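Local coordinates for hypothetical protein PH0156 (PDB 2P62) that is of unknown function but belongs to the DUF3226 family of the Toprim-like clan, so that a role in handling nucleic acid is conceivable yet unproven, at residues 131-139 and 230-238; 1-11 and 54-65. All blocks are in the same frame, centred on the assembly; numbering follows the deposited sequence.

Contact 1: 131-139 and 230-238; sequences IYPYGMGNL and VNLLPLLER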
loop_
_atom_site.group_PDB
_atom_site.type_symbol
_atom_site.label_atom_id
_atom_site.label_comp_id
_atom_site.label_asym_id
_atom_site.label_seq_id
_atom_site.Cartn_x
_atom_site.Cartn_y
_atom_site.Cartn_z
ATOM N N ILE A 131 -18.417 -21.971 11.441
ATOM C CA ILE A 131 -18.241 -20.594 11.001
ATOM C C ILE A 131 -18.087 -19.675 12.214
ATOM O O ILE A 131 -18.968 -19.593 13.073
ATOM C CB ILE A 131 -19.429 -20.160 10.126
ATOM C CG1 ILE A 131 -19.535 -21.118 8.926
ATOM C CG2 ILE A 131 -19.224 -18.721 9.640
ATOM C CD1 ILE A 131 -20.837 -21.014 8.079
ATOM N N TYR A 132 -16.947 -18.996 12.284
ATOM C CA TYR A 132 -16.669 -18.112 13.399
ATOM C C TYR A 132 -16.743 -16.638 13.059
ATOM O O TYR A 132 -15.859 -16.090 12.408
ATOM C CB TYR A 132 -15.286 -18.407 13.988
ATOM C CG TYR A 132 -15.159 -19.744 14.676
ATOM C CD1 TYR A 132 -15.529 -19.902 16.015
ATOM C CD2 TYR A 132 -14.641 -20.858 13.996
ATOM C CE1 TYR A 132 -15.381 -21.129 16.658
ATOM C CE2 TYR A 132 -14.493 -22.088 14.637
ATOM C CZ TYR A 132 -14.862 -22.213 15.965
ATOM O OH TYR A 132 -14.694 -23.418 16.605
ATOM N N PRO A 133 -17.827 -15.983 13.466
ATOM C CA PRO A 133 -17.930 -14.551 13.175
ATOM C C PRO A 133 -17.188 -13.807 14.292
ATOM O O PRO A 133 -17.434 -14.037 15.475
ATOM C CB PRO A 133 -19.439 -14.300 13.148
ATOM C CG PRO A 133 -20.007 -15.382 14.032
ATOM C CD PRO A 133 -19.132 -16.583 13.801
ATOM N N TYR A 134 -16.253 -12.943 13.918
ATOM C CA TYR A 134 -15.484 -12.223 14.919
ATOM C C TYR A 134 -15.388 -10.726 14.669
ATOM O O TYR A 134 -15.055 -10.290 13.570
ATOM C CB TYR A 134 -14.083 -12.831 15.009
ATOM C CG TYR A 134 -13.213 -12.236 16.085
ATOM C CD1 TYR A 134 -12.357 -11.169 15.807
ATOM C CD2 TYR A 134 -13.260 -12.723 17.393
ATOM C CE1 TYR A 134 -11.565 -10.602 16.808
ATOM C CE2 TYR A 134 -12.475 -12.160 18.401
ATOM C CZ TYR A 134 -11.632 -11.104 18.100
ATOM O OH TYR A 134 -10.846 -10.557 19.087
ATOM N N GLY A 135 -15.688 -9.944 15.704
ATOM C CA GLY A 135 -15.615 -8.499 15.595
ATOM C C GLY A 135 -14.281 -8.006 16.127
ATOM O O GLY A 135 -13.934 -8.296 17.270
ATOM N N MET A 136 -13.532 -7.273 15.304
ATOM C CA MET A 136 -12.227 -6.753 15.701
ATOM C C MET A 136 -12.327 -5.388 16.381
ATOM O O MET A 136 -13.134 -4.541 16.001
ATOM C CB MET A 136 -11.316 -6.641 14.475
ATOM C CG MET A 136 -9.904 -6.108 14.757
ATOM S SD MET A 136 -8.848 -7.253 15.685
ATOM C CE MET A 136 -8.808 -8.581 14.520
ATOM N N GLY A 137 -11.504 -5.181 17.397
ATOM C CA GLY A 137 -11.519 -3.910 18.090
ATOM C C GLY A 137 -12.425 -3.852 19.303
ATOM O O GLY A 137 -12.892 -2.776 19.666
ATOM N N ASN A 138 -12.687 -4.988 19.940
ATOM C CA ASN A 138 -13.546 -4.974 21.120
ATOM C C ASN A 138 -12.741 -4.677 22.380
ATOM O O ASN A 138 -12.368 -5.583 23.127
ATOM C CB ASN A 138 -14.286 -6.304 21.284
ATOM C CG ASN A 138 -15.777 -6.171 21.025
ATOM O OD1 ASN A 138 -16.423 -5.242 21.525
ATOM N ND2 ASN A 138 -16.338 -7.102 20.255
ATOM N N LEU A 139 -12.462 -3.399 22.604
ATOM C CA LEU A 139 -11.708 -2.967 23.778
ATOM C C LEU A 139 -11.955 -1.490 24.009
ATOM O O LEU A 139 -12.725 -0.866 23.284
ATOM C CB LEU A 139 -10.197 -3.244 23.607
ATOM C CG LEU A 139 -9.289 -2.628 22.518
ATOM C CD1 LEU A 139 -9.939 -2.780 21.149
ATOM C CD2 LEU A 139 -9.006 -1.168 22.809
ATOM N N VAL A 230 -6.866 -7.921 24.692
ATOM C CA VAL A 230 -7.784 -7.516 23.628
ATOM C C VAL A 230 -8.647 -8.702 23.220
ATOM O O VAL A 230 -9.532 -8.592 22.374
ATOM C CB VAL A 230 -7.018 -7.003 22.392
ATOM C CG1 VAL A 230 -7.994 -6.577 21.315
ATOM C CG2 VAL A 230 -6.141 -5.830 22.777
ATOM N N ASN A 231 -8.376 -9.837 23.848
ATOM C CA ASN A 231 -9.089 -11.079 23.591
ATOM C C ASN A 231 -8.947 -11.561 22.145
ATOM O O ASN A 231 -9.936 -11.761 21.443
ATOM C CB ASN A 231 -10.572 -10.936 23.960
ATOM C CG ASN A 231 -11.156 -12.228 24.532
ATOM O OD1 ASN A 231 -10.632 -12.789 25.508
ATOM N ND2 ASN A 231 -12.242 -12.707 23.927
ATOM N N LEU A 232 -7.698 -11.733 21.714
ATOM C CA LEU A 232 -7.383 -12.225 20.377
ATOM C C LEU A 232 -6.795 -13.626 20.492
ATOM O O LEU A 232 -6.799 -14.396 19.538
ATOM C CB LEU A 232 -6.370 -11.310 19.673
ATOM C CG LEU A 232 -6.930 -10.204 18.778
ATOM C CD1 LEU A 232 -5.796 -9.346 18.264
ATOM C CD2 LEU A 232 -7.707 -10.824 17.609
ATOM N N LEU A 233 -6.306 -13.964 21.675
ATOM C CA LEU A 233 -5.697 -15.272 21.893
ATOM C C LEU A 233 -6.614 -16.461 21.594
ATOM O O LEU A 233 -6.243 -17.372 20.853
ATOM C CB LEU A 233 -5.172 -15.355 23.324
ATOM C CG LEU A 233 -3.695 -15.712 23.488
ATOM C CD1 LEU A 233 -2.838 -15.019 22.426
ATOM C CD2 LEU A 233 -3.258 -15.317 24.888
ATOM N N PRO A 234 -7.821 -16.473 22.172
ATOM C CA PRO A 234 -8.739 -17.588 21.919
ATOM C C PRO A 234 -9.083 -17.784 20.442
ATOM O O PRO A 234 -9.301 -18.908 19.998
ATOM C CB PRO A 234 -9.952 -17.253 22.800
ATOM C CG PRO A 234 -9.855 -15.763 22.988
ATOM C CD PRO A 234 -8.386 -15.529 23.146
ATOM N N LEU A 235 -9.119 -16.696 19.682
ATOM C CA LEU A 235 -9.412 -16.772 18.249
ATOM C C LEU A 235 -8.212 -17.379 17.504
ATOM O O LEU A 235 -8.360 -18.263 16.654
ATOM C CB LEU A 235 -9.690 -15.372 17.684
ATOM C CG LEU A 235 -9.760 -15.284 16.150
ATOM C CD1 LEU A 235 -11.099 -15.848 15.668
ATOM C CD2 LEU A 235 -9.605 -13.843 15.695
ATOM N N LEU A 236 -7.022 -16.880 17.820
ATOM C CA LEU A 236 -5.806 -17.367 17.192
ATOM C C LEU A 236 -5.586 -18.832 17.522
ATOM O O LEU A 236 -5.251 -19.633 16.647
ATOM C CB LEU A 236 -4.604 -16.545 17.666
ATOM C CG LEU A 236 -4.597 -15.095 17.164
ATOM C CD1 LEU A 236 -3.667 -14.223 18.000
ATOM C CD2 LEU A 236 -4.190 -15.105 15.701
ATOM N N GLU A 237 -5.785 -19.185 18.786
ATOM C CA GLU A 237 -5.576 -20.562 19.213
ATOM C C GLU A 237 -6.576 -21.519 18.573
ATOM O O GLU A 237 -6.331 -22.718 18.508
ATOM C CB GLU A 237 -5.617 -20.650 20.744
ATOM C CG GLU A 237 -4.596 -19.731 21.412
ATOM C CD GLU A 237 -4.548 -19.878 22.921
ATOM O OE1 GLU A 237 -5.618 -20.075 23.540
ATOM O OE2 GLU A 237 -3.440 -19.780 23.492
ATOM N N ARG A 238 -7.687 -20.978 18.083
ATOM C CA ARG A 238 -8.706 -21.782 17.424
ATOM C C ARG A 238 -8.280 -22.014 15.973
ATOM O O ARG A 238 -8.324 -23.143 15.467
ATOM C CB ARG A 238 -10.052 -21.059 17.462
ATOM C CG ARG A 238 -11.230 -21.973 17.717
ATOM C CD ARG A 238 -11.006 -22.747 19.001
ATOM N NE ARG A 238 -12.092 -23.671 19.309
ATOM C CZ ARG A 238 -13.279 -23.304 19.778
ATOM N NH1 ARG A 238 -14.197 -24.227 20.028
ATOM N NH2 ARG A 238 -13.546 -22.021 20.001
#

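Contact 2: 1-11 and 54-65; sequences MRIKLIIVEGK and EKDNIALVIIHA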
loop_
_atom_site.group_PDB
_atom_site.type_symbol
_atom_site.label_atom_id
_atom_site.label_comp_id
_atom_site.label_asym_id
_atom_site.label_seq_id
_atom_site.Cartn_x
_atom_site.Cartn_y
_atom_site.Cartn_z
ATOM N N MET A 1 -4.682 -32.501 3.518
ATOM C CA MET A 1 -4.426 -31.333 4.399
ATOM C C MET A 1 -5.760 -30.761 4.945
ATOM O O MET A 1 -6.788 -30.796 4.259
ATOM C CB MET A 1 -3.673 -30.279 3.575
ATOM C CG MET A 1 -2.647 -29.444 4.319
ATOM S SD MET A 1 -1.071 -30.223 4.724
ATOM C CE MET A 1 -0.355 -28.813 5.481
ATOM N N ARG A 2 -5.760 -30.278 6.189
ATOM C CA ARG A 2 -6.964 -29.669 6.761
ATOM C C ARG A 2 -6.948 -28.229 6.276
ATOM O O ARG A 2 -5.916 -27.555 6.338
ATOM C CB ARG A 2 -6.925 -29.662 8.287
ATOM C CG ARG A 2 -7.190 -30.994 8.928
ATOM C CD ARG A 2 -6.096 -31.346 9.911
ATOM N NE ARG A 2 -5.928 -30.374 10.996
ATOM C CZ ARG A 2 -6.916 -29.914 11.753
ATOM N NH1 ARG A 2 -8.153 -30.318 11.539
ATOM N NH2 ARG A 2 -6.666 -29.095 12.760
ATOM N N ILE A 3 -8.088 -27.756 5.795
ATOM C CA ILE A 3 -8.171 -26.401 5.284
ATOM C C ILE A 3 -9.129 -25.545 6.084
ATOM O O ILE A 3 -10.252 -25.960 6.366
ATOM C CB ILE A 3 -8.661 -26.367 3.828
ATOM C CG1 ILE A 3 -7.809 -27.270 2.944
ATOM C CG2 ILE A 3 -8.576 -24.946 3.300
ATOM C CD1 ILE A 3 -8.362 -27.383 1.559
ATOM N N LYS A 4 -8.673 -24.347 6.435
ATOM C CA LYS A 4 -9.472 -23.380 7.169
ATOM C C LYS A 4 -9.438 -22.081 6.367
ATOM O O LYS A 4 -8.378 -21.657 5.905
ATOM C CB LYS A 4 -8.884 -23.139 8.557
ATOM C CG LYS A 4 -8.744 -24.392 9.396
ATOM C CD LYS A 4 -8.413 -24.041 10.826
ATOM C CE LYS A 4 -8.217 -25.294 11.673
ATOM N NZ LYS A 4 -7.981 -24.909 13.093
ATOM N N LEU A 5 -10.604 -21.464 6.196
ATOM C CA LEU A 5 -10.719 -20.220 5.447
ATOM C C LEU A 5 -10.846 -19.008 6.375
ATOM O O LEU A 5 -11.677 -18.986 7.289
ATOM C CB LEU A 5 -11.934 -20.292 4.512
ATOM C CG LEU A 5 -12.242 -19.083 3.620
ATOM C CD1 LEU A 5 -11.048 -18.818 2.699
ATOM C CD2 LEU A 5 -13.504 -19.350 2.794
ATOM N N ILE A 6 -10.004 -18.008 6.136
ATOM C CA ILE A 6 -10.014 -16.776 6.913
ATOM C C ILE A 6 -10.349 -15.608 5.986
ATOM O O ILE A 6 -9.618 -15.319 5.037
ATOM C CB ILE A 6 -8.653 -16.513 7.586
ATOM C CG1 ILE A 6 -8.258 -17.721 8.448
ATOM C CG2 ILE A 6 -8.742 -15.241 8.435
ATOM C CD1 ILE A 6 -6.994 -17.533 9.285
ATOM N N ILE A 7 -11.472 -14.953 6.265
ATOM C CA ILE A 7 -11.933 -13.829 5.461
ATOM C C ILE A 7 -11.820 -12.513 6.217
ATOM O O ILE A 7 -12.429 -12.339 7.272
ATOM C CB ILE A 7 -13.406 -14.008 5.043
ATOM C CG1 ILE A 7 -13.603 -15.383 4.387
ATOM C CG2 ILE A 7 -13.803 -12.878 4.084
ATOM C CD1 ILE A 7 -15.057 -15.733 4.085
ATOM N N VAL A 8 -11.032 -11.594 5.674
ATOM C CA VAL A 8 -10.838 -10.285 6.282
ATOM C C VAL A 8 -11.251 -9.225 5.274
ATOM O O VAL A 8 -11.517 -9.545 4.114
ATOM C CB VAL A 8 -9.366 -10.066 6.681
ATOM C CG1 VAL A 8 -8.975 -11.055 7.764
ATOM C CG2 VAL A 8 -8.469 -10.228 5.465
ATOM N N GLU A 9 -11.290 -7.965 5.701
ATOM C CA GLU A 9 -11.703 -6.893 4.800
ATOM C C GLU A 9 -10.636 -6.364 3.845
ATOM O O GLU A 9 -10.908 -6.203 2.661
ATOM C CB GLU A 9 -12.282 -5.716 5.589
ATOM C CG GLU A 9 -12.980 -4.705 4.689
ATOM C CD GLU A 9 -13.565 -3.537 5.454
ATOM O OE1 GLU A 9 -14.105 -3.762 6.559
ATOM O OE2 GLU A 9 -13.498 -2.395 4.943
ATOM N N GLY A 10 -9.435 -6.088 4.349
ATOM C CA GLY A 10 -8.386 -5.559 3.490
ATOM C C GLY A 10 -6.973 -6.034 3.783
ATOM O O GLY A 10 -6.755 -6.904 4.633
ATOM N N LYS A 11 -6.008 -5.454 3.068
ATOM C CA LYS A 11 -4.597 -5.803 3.221
ATOM C C LYS A 11 -4.124 -5.611 4.660
ATOM O O LYS A 11 -3.396 -6.453 5.188
ATOM C CB LYS A 11 -3.733 -4.948 2.291
ATOM C CG LYS A 11 -2.342 -5.509 2.026
ATOM C CD LYS A 11 -2.420 -6.713 1.099
ATOM C CE LYS A 11 -1.052 -7.115 0.529
ATOM N NZ LYS A 11 -0.095 -7.595 1.561
ATOM N N GLU A 54 0.813 -22.441 5.810
ATOM C CA GLU A 54 0.757 -23.841 6.222
ATOM C C GLU A 54 1.701 -24.220 7.355
ATOM O O GLU A 54 2.748 -23.602 7.539
ATOM C CB GLU A 54 1.043 -24.746 5.023
ATOM C CG GLU A 54 0.041 -24.608 3.900
ATOM C CD GLU A 54 0.368 -25.492 2.712
ATOM O OE1 GLU A 54 -0.434 -25.523 1.757
ATOM O OE2 GLU A 54 1.424 -26.152 2.737
ATOM N N LYS A 55 1.307 -25.252 8.101
ATOM C CA LYS A 55 2.078 -25.792 9.216
ATOM C C LYS A 55 1.492 -27.148 9.591
ATOM O O LYS A 55 0.281 -27.282 9.778
ATOM C CB LYS A 55 2.020 -24.859 10.419
ATOM C CG LYS A 55 2.807 -25.339 11.624
ATOM C CD LYS A 55 2.604 -24.376 12.779
ATOM C CE LYS A 55 3.204 -24.897 14.068
ATOM N NZ LYS A 55 4.633 -25.220 13.890
ATOM N N ASP A 56 2.359 -28.150 9.697
ATOM C CA ASP A 56 1.941 -29.505 10.030
ATOM C C ASP A 56 0.859 -29.923 9.031
ATOM O O ASP A 56 1.112 -29.934 7.827
ATOM C CB ASP A 56 1.408 -29.580 11.470
ATOM C CG ASP A 56 2.468 -29.232 12.516
ATOM O OD1 ASP A 56 3.554 -29.852 12.500
ATOM O OD2 ASP A 56 2.213 -28.336 13.361
ATOM N N ASN A 57 -0.339 -30.256 9.511
ATOM C CA ASN A 57 -1.411 -30.670 8.609
ATOM C C ASN A 57 -2.542 -29.646 8.462
ATOM O O ASN A 57 -3.658 -29.985 8.052
ATOM C CB ASN A 57 -1.986 -32.030 9.044
ATOM C CG ASN A 57 -2.886 -31.940 10.271
ATOM O OD1 ASN A 57 -3.469 -32.947 10.700
ATOM N ND2 ASN A 57 -3.010 -30.750 10.837
ATOM N N ILE A 58 -2.249 -28.390 8.791
ATOM C CA ILE A 58 -3.239 -27.325 8.677
ATOM C C ILE A 58 -2.873 -26.271 7.639
ATOM O O ILE A 58 -1.775 -25.715 7.662
ATOM C CB ILE A 58 -3.435 -26.576 10.003
ATOM C CG1 ILE A 58 -4.047 -27.508 11.060
ATOM C CG2 ILE A 58 -4.318 -25.342 9.763
ATOM C CD1 ILE A 58 -4.274 -26.831 12.402
ATOM N N ALA A 59 -3.814 -25.990 6.744
ATOM C CA ALA A 59 -3.630 -24.967 5.722
ATOM C C ALA A 59 -4.623 -23.836 5.996
ATOM O O ALA A 59 -5.819 -24.076 6.137
ATOM C CB ALA A 59 -3.880 -25.548 4.333
ATOM N N LEU A 60 -4.120 -22.610 6.097
ATOM C CA LEU A 60 -4.976 -21.455 6.320
ATOM C C LEU A 60 -5.024 -20.641 5.037
ATOM O O LEU A 60 -4.001 -20.149 4.560
ATOM C CB LEU A 60 -4.435 -20.585 7.453
ATOM C CG LEU A 60 -4.358 -21.277 8.813
ATOM C CD1 LEU A 60 -3.629 -20.387 9.791
ATOM C CD2 LEU A 60 -5.754 -21.619 9.305
ATOM N N VAL A 61 -6.219 -20.522 4.472
ATOM C CA VAL A 61 -6.420 -19.762 3.253
ATOM C C VAL A 61 -7.029 -18.430 3.662
ATOM O O VAL A 61 -8.161 -18.376 4.128
ATOM C CB VAL A 61 -7.371 -20.506 2.294
ATOM C CG1 VAL A 61 -7.572 -19.690 1.023
ATOM C CG2 VAL A 61 -6.786 -21.881 1.951
ATOM N N ILE A 62 -6.265 -17.358 3.496
ATOM C CA ILE A 62 -6.712 -16.021 3.867
ATOM C C ILE A 62 -7.046 -15.198 2.628
ATOM O O ILE A 62 -6.238 -15.108 1.703
ATOM C CB ILE A 62 -5.607 -15.287 4.647
ATOM C CG1 ILE A 62 -5.103 -16.182 5.777
ATOM C CG2 ILE A 62 -6.121 -13.960 5.189
ATOM C CD1 ILE A 62 -3.946 -15.604 6.504
ATOM N N ILE A 63 -8.234 -14.599 2.614
ATOM C CA ILE A 63 -8.653 -13.764 1.490
ATOM C C ILE A 63 -9.145 -12.419 1.998
ATOM O O ILE A 63 -9.656 -12.324 3.113
ATOM C CB ILE A 63 -9.811 -14.406 0.673
ATOM C CG1 ILE A 63 -11.035 -14.607 1.563
ATOM C CG2 ILE A 63 -9.381 -15.733 0.102
ATOM C CD1 ILE A 63 -12.225 -15.180 0.827
ATOM N N HIS A 64 -8.990 -11.386 1.175
ATOM C CA HIS A 64 -9.443 -10.041 1.518
ATOM C C HIS A 64 -9.920 -9.323 0.258
ATOM O O HIS A 64 -9.794 -9.859 -0.844
ATOM C CB HIS A 64 -8.319 -9.228 2.159
ATOM C CG HIS A 64 -7.238 -8.831 1.203
ATOM N ND1 HIS A 64 -6.200 -9.670 0.860
ATOM C CD2 HIS A 64 -7.043 -7.686 0.508
ATOM C CE1 HIS A 64 -5.411 -9.058 -0.004
ATOM N NE2 HIS A 64 -5.901 -7.854 -0.234
ATOM N N ALA A 65 -10.450 -8.109 0.429
ATOM C CA ALA A 65 -10.964 -7.293 -0.680
ATOM C C ALA A 65 -11.865 -8.134 -1.584
ATOM O O ALA A 65 -11.843 -8.006 -2.812
ATOM C CB ALA A 65 -9.798 -6.700 -1.490
#

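Contact 1: 131-139 and 230-238
Tyr134, on the strand 131-136, faces Leu235 at a CA-CA separation of 8.3 Å, and Met136 faces Leu232 at 8.7 Å; at these separations the strand and the segment leading into the helix that begins at Leu233 meet through side chains. Tyr134 has the largest share of the contact: with CG anti to its backbone N (chi1 -176°) it reaches over the start of the helix. Leu235 CD2 sits over the centre of one ring face, 3.8 Å from the centroid and 10° off the normal, a CH-pi contact. At the far end, Tyr134 OH donates to Asn231 O over 2.8 Å, approaching from above the carbonyl plane rather than along a lone pair. Asn231 ends the preceding helix in a Schellman motif. Leu232 crosses the tyrosine at about a right angle, its CD2 3.5 Å from Tyr134 OH and 4.0 Å from Met136 CE. A phenylalanine in place of Tyr134 would probably keep the leucine over its face but leave Asn231 O without this donor. Further along, Tyr132 OH lies over the centre of one guanidinium face of Arg238, 3.5 Å from CZ, while its ring stacks with that of Tyr93. Leu235 also touches Phe17 of helix 11-23. One hydrogen bond and one CH-pi contact thus tie Tyr134 to both the Schellman turn and the first turn of helix 233-239.

Contact 2: 1-11 and 54-65
Parallel pairing of strands 2-7 and 58-63 within the mixed sheet brings the axes of these segments to 4.6 Å, with 23° between their directions. Six bridges run in unbroken register from Arg2-Ile58 to Ile7-Ile63. Lys4 shows the alternation: its N donates to Ala59 O (2.9 Å), and its O accepts from Val61 N at an N-H...O angle of 172°. On one face Ile3 CG2 meets Val61 CG2 at 3.8 Å, and Ile7 CG1 lies alongside Ile63 CD1, with Ile7 also touching Ile71 of helix 71-84. On the other, Lys4 and Leu60 run side by side, Lys4 CB to Leu60 CD2 3.6 Å; the Lys4 chain is extended beyond CG (chi2 -169°), carrying NZ to a salt bridge with Glu91 and a hydrogen bond to Met239 O. Beyond the strands, Lys11 CA stands over one face of the His64 ring, offset toward its rim, and Ala65 N donates to Glu9 O at 3.0 Å. Gly10 is the N-cap of helix 11-23, its N bonded to Asp13 OD1. A central parallel strand running through a short loop into a helix, with helices on both faces of the sheet, is consistent with the Toprim-like alpha/beta fold.

In the fold
Both contacts reach the same mixed sheet, their centres 15 Å apart. Strand 2-7 of contact 2 and strand 129-136 of contact 1 flank strand 89-97, which bonds to both through its backbone: Tyr93 pairs with Leu5 and Ile7, and its neighbours Val92 and Val94 pair with Tyr132. The contacts also touch directly, Lys4 NZ approaching Arg238 O to 3.0 Å. This places the C-terminal helix against the N-terminal strand, and a hydrogen bond of Lys4 NZ to Gly241 O extends that link to the chain's last residue. Helix 11-23 joins the two as well, with Phe17 meeting Met136 and Leu235, and Leu21 meeting Leu60 and Ile62.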